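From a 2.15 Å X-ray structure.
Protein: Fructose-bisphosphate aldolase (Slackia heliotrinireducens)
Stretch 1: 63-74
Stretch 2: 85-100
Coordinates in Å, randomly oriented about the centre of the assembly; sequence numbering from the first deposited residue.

Stretch 1, residues 63-74: SDPEHLFKIADQ
Stretch 2 85-100: GLIARYAADYPNVNYL

A helix running on through Gln74 crosses the helix that carries Leu86 and Ile87 at a signed angle of -75°, the axes 10.8 Å apart at closest approach; the second stretch runs on past the first helix, bringing Glu66 near Tyr90, Phe69 near Tyr94 and Asp73 near Val97 (CA-CA 7.4, 6.8 and 6.4 Å). Asp64, chi1 t, caps the first helix: its OD1 accepts from Glu66 N at 3.0 Å. A water links Asp64 OD1 (2.8 Å from the water O) to Tyr90 OH (2.5 Å).

Phe69 is the centrepiece. Its CA-CB bond points toward the second stretch, and chi1 of -71° and chi2 of 85° place the buried ring among Leu86, Ile87, Tyr90, Tyr94 and Tyr99. Tyr90 CB sits 3.5 Å from the Phe69 ring centroid, almost on its normal; the two rings are nearly parallel but slid apart. Phe69 CB in turn lies 3.7 Å from the Tyr94 ring centroid, over the face. Tyr94 (m, chi2 89°) thus offers a flat apolar surface, while its OH donates to Glu66 OE2 at 2.6 Å, reached by an extended t,t glutamate. Tyr99 OH donates to Tyr94 O (2.7 Å), bracing this loop.

Farther along, the short side chain of Ala72 points toward the second stretch and its CB packs 4.1 Å from Val97 CG1 (Val97 chi1 t). A second water joins exposed Asp73 OD1 (2.9 Å) to Asn96 N (2.8 Å).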

# COMPACT_ATOMS: atom_id res chain seq x y z
N SER C 63 16.15 11.05 -33.63
CA SER C 63 14.75 11.32 -33.36
C SER C 63 13.84 10.11 -33.63
O SER C 63 12.70 10.08 -33.21
CB SER C 63 14.27 12.54 -34.15
OG SER C 63 14.33 12.29 -35.53
N ASP C 64 14.36 9.11 -34.34
CA ASP C 64 13.64 7.85 -34.54
C ASP C 64 14.21 6.81 -33.57
O ASP C 64 15.40 6.51 -33.61
CB ASP C 64 13.78 7.37 -35.99
CG ASP C 64 12.95 6.12 -36.30
OD1 ASP C 64 12.51 5.39 -35.39
OD2 ASP C 64 12.74 5.86 -37.51
N PRO C 65 13.36 6.25 -32.69
CA PRO C 65 13.79 5.26 -31.69
C PRO C 65 14.44 4.00 -32.26
O PRO C 65 15.23 3.36 -31.56
CB PRO C 65 12.49 4.91 -30.97
CG PRO C 65 11.64 6.11 -31.14
CD PRO C 65 11.95 6.63 -32.51
N GLU C 66 14.10 3.63 -33.49
CA GLU C 66 14.70 2.45 -34.11
C GLU C 66 16.23 2.59 -34.27
O GLU C 66 16.96 1.60 -34.32
CB GLU C 66 14.04 2.11 -35.45
CG GLU C 66 14.30 0.67 -35.88
CD GLU C 66 13.55 0.25 -37.13
OE1 GLU C 66 12.63 0.96 -37.58
OE2 GLU C 66 13.89 -0.83 -37.67
N HIS C 67 16.68 3.84 -34.34
CA HIS C 67 18.10 4.20 -34.29
C HIS C 67 18.84 3.44 -33.21
O HIS C 67 19.92 2.90 -33.46
CB HIS C 67 18.21 5.70 -34.06
CG HIS C 67 19.61 6.25 -34.15
ND1 HIS C 67 20.36 6.16 -35.27
CD2 HIS C 67 20.37 6.97 -33.22
CE1 HIS C 67 21.55 6.76 -35.06
NE2 HIS C 67 21.55 7.26 -33.81
N LEU C 68 18.25 3.38 -32.01
CA LEU C 68 18.88 2.71 -30.87
C LEU C 68 19.09 1.22 -31.14
O LEU C 68 20.14 0.66 -30.81
CB LEU C 68 18.05 2.90 -29.60
CG LEU C 68 17.69 4.34 -29.21
CD1 LEU C 68 16.69 4.37 -28.06
CD2 LEU C 68 18.92 5.17 -28.87
N PHE C 69 18.10 0.58 -31.76
CA PHE C 69 18.18 -0.85 -32.03
C PHE C 69 19.12 -1.17 -33.19
O PHE C 69 19.76 -2.22 -33.20
CB PHE C 69 16.78 -1.42 -32.26
CG PHE C 69 15.94 -1.48 -31.01
CD1 PHE C 69 15.21 -0.37 -30.59
CD2 PHE C 69 15.89 -2.65 -30.25
CE1 PHE C 69 14.44 -0.43 -29.43
CE2 PHE C 69 15.12 -2.71 -29.10
CZ PHE C 69 14.40 -1.60 -28.69
N LYS C 70 19.21 -0.26 -34.16
CA LYS C 70 20.15 -0.39 -35.26
C LYS C 70 21.59 -0.32 -34.75
O LYS C 70 22.44 -1.08 -35.19
CB LYS C 70 19.91 0.70 -36.32
CG LYS C 70 18.64 0.55 -37.13
CD LYS C 70 18.56 1.66 -38.17
CE LYS C 70 17.20 1.75 -38.84
NZ LYS C 70 17.02 0.72 -39.89
N ILE C 71 21.84 0.61 -33.82
CA ILE C 71 23.15 0.76 -33.19
C ILE C 71 23.53 -0.51 -32.42
O ILE C 71 24.63 -1.03 -32.58
CB ILE C 71 23.20 1.98 -32.25
CG1 ILE C 71 23.04 3.28 -33.05
CG2 ILE C 71 24.51 2.01 -31.48
CD1 ILE C 71 22.72 4.49 -32.20
N ALA C 72 22.62 -1.00 -31.59
CA ALA C 72 22.85 -2.21 -30.80
C ALA C 72 23.14 -3.42 -31.69
O ALA C 72 23.92 -4.29 -31.32
CB ALA C 72 21.65 -2.49 -29.91
N ASP C 73 22.51 -3.45 -32.86
CA ASP C 73 22.61 -4.59 -33.78
C ASP C 73 23.86 -4.52 -34.66
O ASP C 73 24.51 -5.54 -34.89
CB ASP C 73 21.34 -4.67 -34.63
CG ASP C 73 21.36 -5.82 -35.62
OD1 ASP C 73 21.50 -6.99 -35.19
OD2 ASP C 73 21.22 -5.56 -36.83
N GLN C 74 24.19 -3.33 -35.14
CA GLN C 74 25.31 -3.15 -36.07
C GLN C 74 26.63 -2.85 -35.36
O GLN C 74 27.70 -3.14 -35.89
CB GLN C 74 25.01 -2.06 -37.09
CG GLN C 74 23.97 -2.47 -38.12
CD GLN C 74 23.37 -1.29 -38.85
OE1 GLN C 74 22.15 -1.14 -38.90
NE2 GLN C 74 24.22 -0.44 -39.41
N GLY C 85 8.67 -1.86 -22.44
CA GLY C 85 7.83 -1.47 -23.57
C GLY C 85 8.60 -1.18 -24.84
O GLY C 85 8.25 -1.66 -25.92
N LEU C 86 9.67 -0.39 -24.69
CA LEU C 86 10.54 -0.02 -25.80
C LEU C 86 11.11 -1.27 -26.46
O LEU C 86 11.03 -1.43 -27.69
CB LEU C 86 11.67 0.89 -25.30
CG LEU C 86 12.77 1.26 -26.29
CD1 LEU C 86 12.26 2.22 -27.36
CD2 LEU C 86 13.95 1.87 -25.54
N ILE C 87 11.68 -2.15 -25.64
CA ILE C 87 12.20 -3.43 -26.11
C ILE C 87 11.10 -4.27 -26.80
O ILE C 87 11.34 -4.83 -27.87
CB ILE C 87 12.89 -4.22 -24.96
CG1 ILE C 87 14.11 -3.44 -24.45
CG2 ILE C 87 13.32 -5.60 -25.44
CD1 ILE C 87 14.71 -3.99 -23.16
N ALA C 88 9.91 -4.31 -26.21
CA ALA C 88 8.79 -5.09 -26.76
C ALA C 88 8.39 -4.69 -28.18
O ALA C 88 7.98 -5.54 -28.98
CB ALA C 88 7.59 -5.02 -25.83
N ARG C 89 8.52 -3.40 -28.50
CA ARG C 89 8.05 -2.88 -29.78
C ARG C 89 9.01 -3.16 -30.93
O ARG C 89 8.61 -3.11 -32.09
CB ARG C 89 7.76 -1.38 -29.71
CG ARG C 89 6.86 -0.94 -28.56
CD ARG C 89 5.43 -1.43 -28.67
NE ARG C 89 4.73 -0.88 -29.83
CZ ARG C 89 3.43 -1.06 -30.07
NH1 ARG C 89 2.69 -1.76 -29.22
NH2 ARG C 89 2.87 -0.54 -31.15
N TYR C 90 10.26 -3.47 -30.61
CA TYR C 90 11.30 -3.65 -31.63
C TYR C 90 12.03 -5.00 -31.59
O TYR C 90 12.60 -5.41 -32.61
CB TYR C 90 12.32 -2.52 -31.55
CG TYR C 90 11.75 -1.16 -31.88
CD1 TYR C 90 11.75 -0.69 -33.20
CD2 TYR C 90 11.23 -0.33 -30.88
CE1 TYR C 90 11.24 0.55 -33.51
CE2 TYR C 90 10.71 0.92 -31.19
CZ TYR C 90 10.72 1.36 -32.51
OH TYR C 90 10.21 2.59 -32.84
N ALA C 91 12.01 -5.67 -30.44
CA ALA C 91 12.83 -6.88 -30.22
C ALA C 91 12.64 -7.98 -31.25
O ALA C 91 13.59 -8.70 -31.55
CB ALA C 91 12.61 -7.43 -28.82
N ALA C 92 11.43 -8.13 -31.78
CA ALA C 92 11.16 -9.17 -32.78
C ALA C 92 11.98 -8.96 -34.05
O ALA C 92 12.39 -9.93 -34.69
CB ALA C 92 9.67 -9.25 -33.10
N ASP C 93 12.24 -7.70 -34.39
CA ASP C 93 13.06 -7.36 -35.55
C ASP C 93 14.55 -7.25 -35.23
O ASP C 93 15.37 -7.07 -36.13
CB ASP C 93 12.57 -6.06 -36.19
CG ASP C 93 11.21 -6.19 -36.81
OD1 ASP C 93 10.93 -7.24 -37.42
OD2 ASP C 93 10.41 -5.25 -36.68
N TYR C 94 14.89 -7.35 -33.95
CA TYR C 94 16.27 -7.24 -33.50
C TYR C 94 16.59 -8.30 -32.44
O TYR C 94 16.96 -7.97 -31.31
CB TYR C 94 16.55 -5.83 -32.97
CG TYR C 94 16.44 -4.77 -34.04
CD1 TYR C 94 15.22 -4.16 -34.33
CD2 TYR C 94 17.56 -4.40 -34.78
CE1 TYR C 94 15.12 -3.20 -35.33
CE2 TYR C 94 17.47 -3.44 -35.78
CZ TYR C 94 16.25 -2.85 -36.05
OH TYR C 94 16.17 -1.90 -37.03
N PRO C 95 16.46 -9.60 -32.81
CA PRO C 95 16.56 -10.66 -31.80
C PRO C 95 17.97 -10.92 -31.26
O PRO C 95 18.11 -11.44 -30.15
CB PRO C 95 16.03 -11.90 -32.52
CG PRO C 95 16.21 -11.62 -33.98
CD PRO C 95 16.28 -10.13 -34.17
N ASN C 96 19.00 -10.57 -32.03
CA ASN C 96 20.38 -10.89 -31.66
C ASN C 96 21.05 -9.78 -30.86
O ASN C 96 22.12 -9.29 -31.23
CB ASN C 96 21.21 -11.23 -32.90
CG ASN C 96 20.54 -12.24 -33.79
OD1 ASN C 96 20.45 -12.05 -35.01
ND2 ASN C 96 20.03 -13.32 -33.20
N VAL C 97 20.40 -9.38 -29.78
CA VAL C 97 20.92 -8.38 -28.87
C VAL C 97 20.68 -8.95 -27.47
O VAL C 97 19.65 -9.59 -27.22
CB VAL C 97 20.19 -7.03 -29.02
CG1 VAL C 97 20.71 -6.00 -28.03
CG2 VAL C 97 20.33 -6.49 -30.44
N ASN C 98 21.64 -8.73 -26.57
CA ASN C 98 21.44 -9.07 -25.17
C ASN C 98 20.71 -7.92 -24.50
O ASN C 98 21.29 -6.84 -24.30
CB ASN C 98 22.78 -9.34 -24.47
CG ASN C 98 23.58 -10.45 -25.13
OD1 ASN C 98 23.05 -11.50 -25.47
ND2 ASN C 98 24.88 -10.22 -25.30
N TYR C 99 19.44 -8.14 -24.17
CA TYR C 99 18.61 -7.09 -23.57
C TYR C 99 18.65 -7.08 -22.05
O TYR C 99 18.54 -8.13 -21.40
CB TYR C 99 17.16 -7.19 -24.06
CG TYR C 99 16.99 -6.87 -25.53
CD1 TYR C 99 17.04 -5.55 -25.98
CD2 TYR C 99 16.79 -7.89 -26.46
CE1 TYR C 99 16.90 -5.25 -27.33
CE2 TYR C 99 16.64 -7.60 -27.81
CZ TYR C 99 16.69 -6.28 -28.24
OH TYR C 99 16.55 -6.00 -29.58
N LEU C 100 18.84 -5.89 -21.50
CA LEU C 100 18.70 -5.65 -20.07
C LEU C 100 17.48 -4.75 -19.87
O LEU C 100 17.47 -3.60 -20.34
CB LEU C 100 19.95 -4.96 -19.53
CG LEU C 100 20.08 -4.88 -18.00
CD1 LEU C 100 20.97 -5.99 -17.48
CD2 LEU C 100 20.65 -3.53 -17.59
O HOH W 1 10.42 3.51 -35.15
O HOH W 2 19.39 -8.68 -34.12